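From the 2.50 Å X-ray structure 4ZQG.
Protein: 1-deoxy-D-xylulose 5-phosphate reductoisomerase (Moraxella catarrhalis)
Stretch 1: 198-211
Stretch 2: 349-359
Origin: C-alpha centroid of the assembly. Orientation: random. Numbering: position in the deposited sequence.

Stretch 1 (198-211) SIKQMQNASVKEAV
Stretch 2 349-359: AFLAEKICLTD

Two segments far apart in the chain of this reductoisomerase, 198-211 and 349-359, meet through van der Waals packing alone: no hydrogen bond crosses between them, and 532 Å² of surface is buried, both sides summed. The first segment is a helix (199-203), a short link and a second helix (207-211). The second enters already helical at Ala349, turns at Glu353 and continues through an extended pair, Ile355 (phi/psi -125/162) and Cys356 (-68/159). The register has two anchors, CA of Gln203 to CA of Thr358 at 5.4 Å and CA of Val207 to CA of Leu351 at 6.0 Å, so the chains run in opposite directions, four residue steps of one matching seven of the other.

Each backbone carries its own hydrogen bonds. In the helices, Met202 N binds Ser198 O, Gln203 N Ile199 O and Ala210 N Ser206 O, each at 3.1 Å, and Val211 N binds Val207 O at 2.8 Å. Ser198 and Ser206, both with chi1 p and psi near 155°, are N-caps: Ser198 OG accepts from Gln201 N at 3.0 Å (which also bonds weakly to Ser198 O), and Ser206 OG from Glu209 N at 3.1 Å. Serine's short hydroxyl suits the first turn, where regular i to i-4 partners are lacking. Ser206 OG also donates to Glu209 OE1 at 3.1 Å, serving as both acceptor and donor. Between the helices, Asn204 (-93/13) leaves helical geometry and Ala205 (-59/131) is extended, while Ala205 N binds Met202 O at 2.9 Å. Glu353, at 72/30, makes a Schellman turn: Glu353 N reaches Phe350 O at 2.8 Å and Lys354 N reaches Ala349 O at 3.0 Å. Cys356 N donates to Asp359 OD1 at 3.3 Å, so the carboxylate holds a residue that itself touches Gln203.

Six apolar side-chain pairs form the hydrophobic part. Leu357 (chi1 t, chi2 p) points toward the first segment, its CD2 lying 4.1 Å from Ala205 CB and 4.4 Å from Met202 CB, its CD1 4.4 Å from Ala210 CB. The branched leucine thus touches both helices and the link. Phe350 (chi1 t, chi2 73°) starts sideways, but its ring comes nearer: CE2 lies 3.8 Å from Ala210 CB, a lone methyl pointing toward the second segment, and 3.9 Å from Val207 CG2. Val207 (chi1 t) also sets CG1 3.8 Å from CD2 of Leu351 (chi1 m, chi2 t), and its CG2 lies 4.1 Å from CG of exposed Glu353 (chi1 m, chi2 t, chi3 -132°), whose aliphatic part offers a carbon surface.

Polar atoms take part as packing partners. Ala205 O sits at the edge of the Phe350 ring, 3.7 Å from CZ, where the ring's hydrogens carry slight positive charge. Val207 CG2 rests 3.6 Å from Phe350 O, Met202 O 3.6 Å from Leu357 CB, and Gln203 O 3.8 Å from CB of Cys356 (chi1 m). Thr358 (chi1 p), pointing toward the first segment, packs through both branches: OG1 lies 3.5 Å from CG of Gln203 (chi -93°, 149°, 23°; CA-to-CB away), and CG2 4.2 Å from CB of Met202 (chi1 m, chi2 t, chi3 p).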

ATOM      1  N   SER A 198       4.105   2.771  33.062  1.00102.08           N
ATOM      2  CA  SER A 198       2.987   2.416  33.936  1.00104.54           C
ATOM      3  C   SER A 198       1.848   3.455  33.910  1.00105.93           C
ATOM      4  O   SER A 198       2.081   4.647  33.682  1.00101.62           O
ATOM      5  CB  SER A 198       3.499   2.266  35.376  1.00106.65           C
ATOM      6  OG  SER A 198       4.225   3.422  35.779  1.00101.66           O
ATOM      7  N   ILE A 199       0.621   2.993  34.160  1.00108.58           N
ATOM      8  CA  ILE A 199      -0.510   3.881  34.492  1.00110.28           C
ATOM      9  C   ILE A 199      -0.047   4.944  35.498  1.00113.10           C
ATOM     10  O   ILE A 199      -0.208   6.160  35.299  1.00103.50           O
ATOM     11  CB  ILE A 199      -1.648   3.079  35.161  1.00111.41           C
ATOM     12  CG1 ILE A 199      -2.222   2.031  34.185  1.00112.89           C
ATOM     13  CG2 ILE A 199      -2.722   4.026  35.707  1.00109.83           C
ATOM     14  CD1 ILE A 199      -2.329   0.626  34.762  1.00114.89           C
ATOM     15  N   LYS A 200       0.551   4.431  36.574  1.00117.41           N
ATOM     16  CA  LYS A 200       1.074   5.219  37.676  1.00116.64           C
ATOM     17  C   LYS A 200       1.976   6.329  37.154  1.00112.06           C
ATOM     18  O   LYS A 200       1.883   7.468  37.611  1.00118.25           O
ATOM     19  CB  LYS A 200       1.843   4.316  38.669  1.00123.62           C
ATOM     20  CG  LYS A 200       1.017   3.204  39.349  1.00126.66           C
ATOM     21  CD  LYS A 200       1.066   1.858  38.622  1.00122.28           C
ATOM     22  N   GLN A 201       2.843   6.015  36.196  1.00105.33           N
ATOM     23  CA  GLN A 201       3.793   7.018  35.682  1.00105.61           C
ATOM     24  C   GLN A 201       3.158   8.087  34.755  1.00100.71           C
ATOM     25  O   GLN A 201       3.702   9.195  34.603  1.00 98.77           O
ATOM     26  CB  GLN A 201       4.989   6.333  35.003  1.00106.52           C
ATOM     27  CG  GLN A 201       6.183   7.250  34.745  1.00108.62           C
ATOM     28  CD  GLN A 201       7.467   6.486  34.444  1.00109.95           C
ATOM     29  OE1 GLN A 201       7.463   5.259  34.286  1.00102.82           O
ATOM     30  NE2 GLN A 201       8.581   7.218  34.368  1.00112.81           N
ATOM     31  N   MET A 202       2.014   7.761  34.151  1.00 94.76           N
ATOM     32  CA  MET A 202       1.261   8.738  33.366  1.00 90.10           C
ATOM     33  C   MET A 202       0.601   9.747  34.308  1.00 89.76           C
ATOM     34  O   MET A 202       0.624  10.952  34.033  1.00 87.86           O
ATOM     35  CB  MET A 202       0.169   8.077  32.510  1.00 88.03           C
ATOM     36  CG  MET A 202       0.624   7.142  31.401  1.00 85.39           C
ATOM     37  SD  MET A 202      -0.831   6.339  30.671  1.00 81.78           S
ATOM     38  CE  MET A 202      -1.324   7.450  29.358  1.00 78.76           C
ATOM     39  N   GLN A 203      -0.008   9.243  35.390  1.00 87.55           N
ATOM     40  CA  GLN A 203      -0.546  10.093  36.462  1.00 88.95           C
ATOM     41  C   GLN A 203       0.349  11.323  36.719  1.00 85.45           C
ATOM     42  O   GLN A 203      -0.138  12.452  36.684  1.00 80.48           O
ATOM     43  CB  GLN A 203      -0.750   9.279  37.768  1.00 92.25           C
ATOM     44  CG  GLN A 203      -2.150   8.672  37.949  1.00 94.36           C
ATOM     45  CD  GLN A 203      -2.185   7.341  38.733  1.00 96.49           C
ATOM     46  OE1 GLN A 203      -1.294   7.023  39.520  1.00 95.52           O
ATOM     47  NE2 GLN A 203      -3.231   6.557  38.503  1.00 98.11           N
ATOM     48  N   ASN A 204       1.651  11.084  36.922  1.00 83.88           N
ATOM     49  CA  ASN A 204       2.595  12.117  37.366  1.00 85.76           C
ATOM     50  C   ASN A 204       3.311  12.815  36.231  1.00 82.19           C
ATOM     51  O   ASN A 204       4.309  13.484  36.452  1.00 80.04           O
ATOM     52  CB  ASN A 204       3.682  11.509  38.260  1.00 89.79           C
ATOM     53  CG  ASN A 204       3.127  10.721  39.425  1.00 94.00           C
ATOM     54  OD1 ASN A 204       2.005  10.220  39.374  1.00 96.93           O
ATOM     55  ND2 ASN A 204       3.929  10.580  40.479  1.00 96.92           N
ATOM     56  N   ALA A 205       2.833  12.627  35.013  1.00 79.80           N
ATOM     57  CA  ALA A 205       3.496  13.188  33.851  1.00 77.94           C
ATOM     58  C   ALA A 205       3.596  14.715  33.925  1.00 77.17           C
ATOM     59  O   ALA A 205       2.621  15.398  34.201  1.00 78.20           O
ATOM     60  CB  ALA A 205       2.757  12.775  32.581  1.00 76.49           C
ATOM     61  N   SER A 206       4.788  15.238  33.673  1.00 75.29           N
ATOM     62  CA  SER A 206       4.947  16.638  33.414  1.00 74.77           C
ATOM     63  C   SER A 206       4.439  16.958  32.014  1.00 73.25           C
ATOM     64  O   SER A 206       4.380  16.103  31.146  1.00 71.07           O
ATOM     65  CB  SER A 206       6.424  17.044  33.550  1.00 76.94           C
ATOM     66  OG  SER A 206       7.257  16.444  32.558  1.00 75.48           O
ATOM     67  N   VAL A 207       4.068  18.210  31.807  1.00 74.28           N
ATOM     68  CA  VAL A 207       3.713  18.707  30.481  1.00 74.78           C
ATOM     69  C   VAL A 207       4.851  18.478  29.463  1.00 78.07           C
ATOM     70  O   VAL A 207       4.588  18.116  28.315  1.00 78.27           O
ATOM     71  CB  VAL A 207       3.357  20.221  30.555  1.00 73.04           C
ATOM     72  CG1 VAL A 207       3.119  20.817  29.177  1.00 71.47           C
ATOM     73  CG2 VAL A 207       2.135  20.446  31.432  1.00 74.11           C
ATOM     74  N   LYS A 208       6.097  18.730  29.893  1.00 82.95           N
ATOM     75  CA  LYS A 208       7.326  18.462  29.114  1.00 83.55           C
ATOM     76  C   LYS A 208       7.351  16.991  28.600  1.00 85.01           C
ATOM     77  O   LYS A 208       7.601  16.778  27.417  1.00 84.30           O
ATOM     78  CB  LYS A 208       8.587  18.780  29.966  1.00 84.86           C
ATOM     79  CG  LYS A 208       9.833  19.255  29.215  1.00 86.05           C
ATOM     80  CD  LYS A 208      10.509  18.165  28.380  1.00 87.15           C
ATOM     81  N   GLU A 209       7.082  16.002  29.476  1.00 84.19           N
ATOM     82  CA  GLU A 209       6.979  14.578  29.080  1.00 83.30           C
ATOM     83  C   GLU A 209       5.897  14.346  28.018  1.00 81.51           C
ATOM     84  O   GLU A 209       6.173  13.832  26.934  1.00 80.76           O
ATOM     85  CB  GLU A 209       6.695  13.664  30.286  1.00 84.78           C
ATOM     86  CG  GLU A 209       7.937  13.194  31.023  1.00 89.25           C
ATOM     87  CD  GLU A 209       7.676  12.837  32.478  1.00 91.55           C
ATOM     88  OE1 GLU A 209       8.096  13.621  33.373  1.00 86.82           O
ATOM     89  OE2 GLU A 209       7.052  11.774  32.716  1.00 93.55           O
ATOM     90  N   ALA A 210       4.671  14.733  28.353  1.00 81.08           N
ATOM     91  CA  ALA A 210       3.520  14.505  27.499  1.00 81.77           C
ATOM     92  C   ALA A 210       3.605  15.236  26.156  1.00 83.29           C
ATOM     93  O   ALA A 210       3.144  14.702  25.139  1.00 83.11           O
ATOM     94  CB  ALA A 210       2.242  14.909  28.227  1.00 81.54           C
ATOM     95  N   VAL A 211       4.162  16.453  26.155  1.00 82.55           N
ATOM     96  CA  VAL A 211       4.147  17.300  24.965  1.00 83.54           C
ATOM     97  C   VAL A 211       5.168  16.841  23.933  1.00 82.80           C
ATOM     98  O   VAL A 211       4.986  17.090  22.749  1.00 87.11           O
ATOM     99  CB  VAL A 211       4.390  18.804  25.294  1.00 84.01           C
ATOM    100  N   ALA A 349      -6.472  22.689  30.173  1.00 71.07           N
ATOM    101  CA  ALA A 349      -6.264  22.470  31.589  1.00 72.73           C
ATOM    102  C   ALA A 349      -5.049  21.639  31.956  1.00 72.20           C
ATOM    103  O   ALA A 349      -4.528  21.798  33.030  1.00 71.67           O
ATOM    104  CB  ALA A 349      -7.520  21.873  32.224  1.00 73.16           C
ATOM    105  N   PHE A 350      -4.619  20.708  31.114  1.00 74.96           N
ATOM    106  CA  PHE A 350      -3.435  19.936  31.461  1.00 75.94           C
ATOM    107  C   PHE A 350      -2.179  20.778  31.297  1.00 77.36           C
ATOM    108  O   PHE A 350      -1.334  20.835  32.191  1.00 76.36           O
ATOM    109  CB  PHE A 350      -3.310  18.677  30.605  1.00 77.86           C
ATOM    110  CG  PHE A 350      -2.073  17.885  30.916  1.00 76.04           C
ATOM    111  CD1 PHE A 350      -1.997  17.159  32.085  1.00 75.87           C
ATOM    112  CD2 PHE A 350      -0.971  17.931  30.074  1.00 73.72           C
ATOM    113  CE1 PHE A 350      -0.855  16.461  32.391  1.00 78.08           C
ATOM    114  CE2 PHE A 350       0.177  17.240  30.383  1.00 73.99           C
ATOM    115  CZ  PHE A 350       0.236  16.504  31.543  1.00 76.12           C
ATOM    116  N   LEU A 351      -2.075  21.414  30.133  1.00 78.95           N
ATOM    117  CA  LEU A 351      -0.979  22.336  29.800  1.00 83.55           C
ATOM    118  C   LEU A 351      -0.857  23.573  30.744  1.00 88.20           C
ATOM    119  O   LEU A 351       0.245  24.081  30.995  1.00 91.42           O
ATOM    120  CB  LEU A 351      -1.164  22.839  28.370  1.00 81.62           C
ATOM    121  CG  LEU A 351      -1.199  21.821  27.237  1.00 76.73           C
ATOM    122  CD1 LEU A 351      -2.035  22.406  26.107  1.00 75.70           C
ATOM    123  CD2 LEU A 351       0.210  21.482  26.764  1.00 76.88           C
ATOM    124  N   ALA A 352      -1.995  24.049  31.249  1.00 89.91           N
ATOM    125  CA  ALA A 352      -2.024  25.062  32.297  1.00 87.96           C
ATOM    126  C   ALA A 352      -1.680  24.468  33.673  1.00 90.59           C
ATOM    127  O   ALA A 352      -1.579  25.202  34.637  1.00 93.21           O
ATOM    128  CB  ALA A 352      -3.387  25.734  32.329  1.00 85.45           C
ATOM    129  N   GLU A 353      -1.512  23.150  33.769  1.00 91.60           N
ATOM    130  CA  GLU A 353      -1.030  22.488  34.993  1.00 94.27           C
ATOM    131  C   GLU A 353      -2.061  22.475  36.100  1.00 90.99           C
ATOM    132  O   GLU A 353      -1.714  22.442  37.267  1.00 92.03           O
ATOM    133  CB  GLU A 353       0.307  23.093  35.482  1.00100.47           C
ATOM    134  CG  GLU A 353       1.364  23.187  34.372  1.00105.98           C
ATOM    135  CD  GLU A 353       2.773  23.502  34.869  1.00110.91           C
ATOM    136  OE1 GLU A 353       3.415  24.398  34.284  1.00114.30           O
ATOM    137  OE2 GLU A 353       3.248  22.860  35.830  1.00110.71           O
ATOM    138  N   LYS A 354      -3.333  22.443  35.712  1.00 90.94           N
ATOM    139  CA  LYS A 354      -4.471  22.381  36.648  1.00 91.67           C
ATOM    140  C   LYS A 354      -4.950  20.947  36.923  1.00 88.73           C
ATOM    141  O   LYS A 354      -5.449  20.656  38.010  1.00 84.96           O
ATOM    142  CB  LYS A 354      -5.648  23.234  36.125  1.00 93.10           C
ATOM    143  CG  LYS A 354      -5.470  24.756  36.291  1.00 94.82           C
ATOM    144  CD  LYS A 354      -6.500  25.547  35.488  1.00 94.99           C
ATOM    145  CE  LYS A 354      -6.256  27.034  35.544  1.00 95.56           C
ATOM    146  NZ  LYS A 354      -6.632  27.590  36.876  1.00102.64           N
ATOM    147  N   ILE A 355      -4.828  20.060  35.933  1.00 88.03           N
ATOM    148  CA  ILE A 355      -5.153  18.647  36.153  1.00 89.01           C
ATOM    149  C   ILE A 355      -4.005  17.719  35.797  1.00 87.79           C
ATOM    150  O   ILE A 355      -3.053  18.104  35.109  1.00 87.34           O
ATOM    151  CB  ILE A 355      -6.435  18.188  35.409  1.00 88.77           C
ATOM    152  CG1 ILE A 355      -6.284  18.327  33.892  1.00 86.51           C
ATOM    153  CG2 ILE A 355      -7.644  18.985  35.885  1.00 89.25           C
ATOM    154  CD1 ILE A 355      -7.292  17.510  33.100  1.00 84.43           C
ATOM    155  N   CYS A 356      -4.106  16.498  36.311  1.00 87.57           N
ATOM    156  CA  CYS A 356      -3.253  15.393  35.886  1.00 88.64           C
ATOM    157  C   CYS A 356      -3.517  14.923  34.452  1.00 85.67           C
ATOM    158  O   CYS A 356      -4.595  15.118  33.915  1.00 83.12           O
ATOM    159  CB  CYS A 356      -3.474  14.216  36.822  1.00 90.20           C
ATOM    160  SG  CYS A 356      -2.858  14.600  38.442  1.00 92.74           S
ATOM    161  N   LEU A 357      -2.545  14.258  33.845  1.00 86.92           N
ATOM    162  CA  LEU A 357      -2.747  13.720  32.492  1.00 85.78           C
ATOM    163  C   LEU A 357      -3.912  12.721  32.433  1.00 83.49           C
ATOM    164  O   LEU A 357      -4.759  12.830  31.543  1.00 77.75           O
ATOM    165  CB  LEU A 357      -1.484  13.055  31.957  1.00 85.58           C
ATOM    166  CG  LEU A 357      -1.613  12.601  30.502  1.00 85.05           C
ATOM    167  CD1 LEU A 357      -1.791  13.787  29.556  1.00 84.27           C
ATOM    168  CD2 LEU A 357      -0.409  11.758  30.117  1.00 85.07           C
ATOM    169  N   THR A 358      -3.927  11.773  33.378  1.00 83.96           N
ATOM    170  CA  THR A 358      -4.982  10.765  33.503  1.00 84.71           C
ATOM    171  C   THR A 358      -6.356  11.340  33.826  1.00 86.70           C
ATOM    172  O   THR A 358      -7.370  10.662  33.700  1.00 89.06           O
ATOM    173  CB  THR A 358      -4.666   9.785  34.635  1.00 87.38           C
ATOM    174  OG1 THR A 358      -4.278  10.517  35.806  1.00 90.73           O
ATOM    175  CG2 THR A 358      -3.543   8.877  34.228  1.00 88.83           C
ATOM    176  N   ASP A 359      -6.389  12.583  34.289  1.00 89.68           N
ATOM    177  CA  ASP A 359      -7.652  13.268  34.495  1.00 88.45           C
ATOM    178  C   ASP A 359      -8.357  13.604  33.167  1.00 82.78           C
ATOM    179  O   ASP A 359      -9.548  13.863  33.178  1.00 85.43           O
ATOM    180  CB  ASP A 359      -7.471  14.545  35.350  1.00 90.09           C
ATOM    181  CG  ASP A 359      -7.286  14.260  36.863  1.00 92.62           C
ATOM    182  OD1 ASP A 359      -6.820  15.208  37.556  1.00 96.70           O
ATOM    183  OD2 ASP A 359      -7.604  13.141  37.358  1.00 91.41           O
TER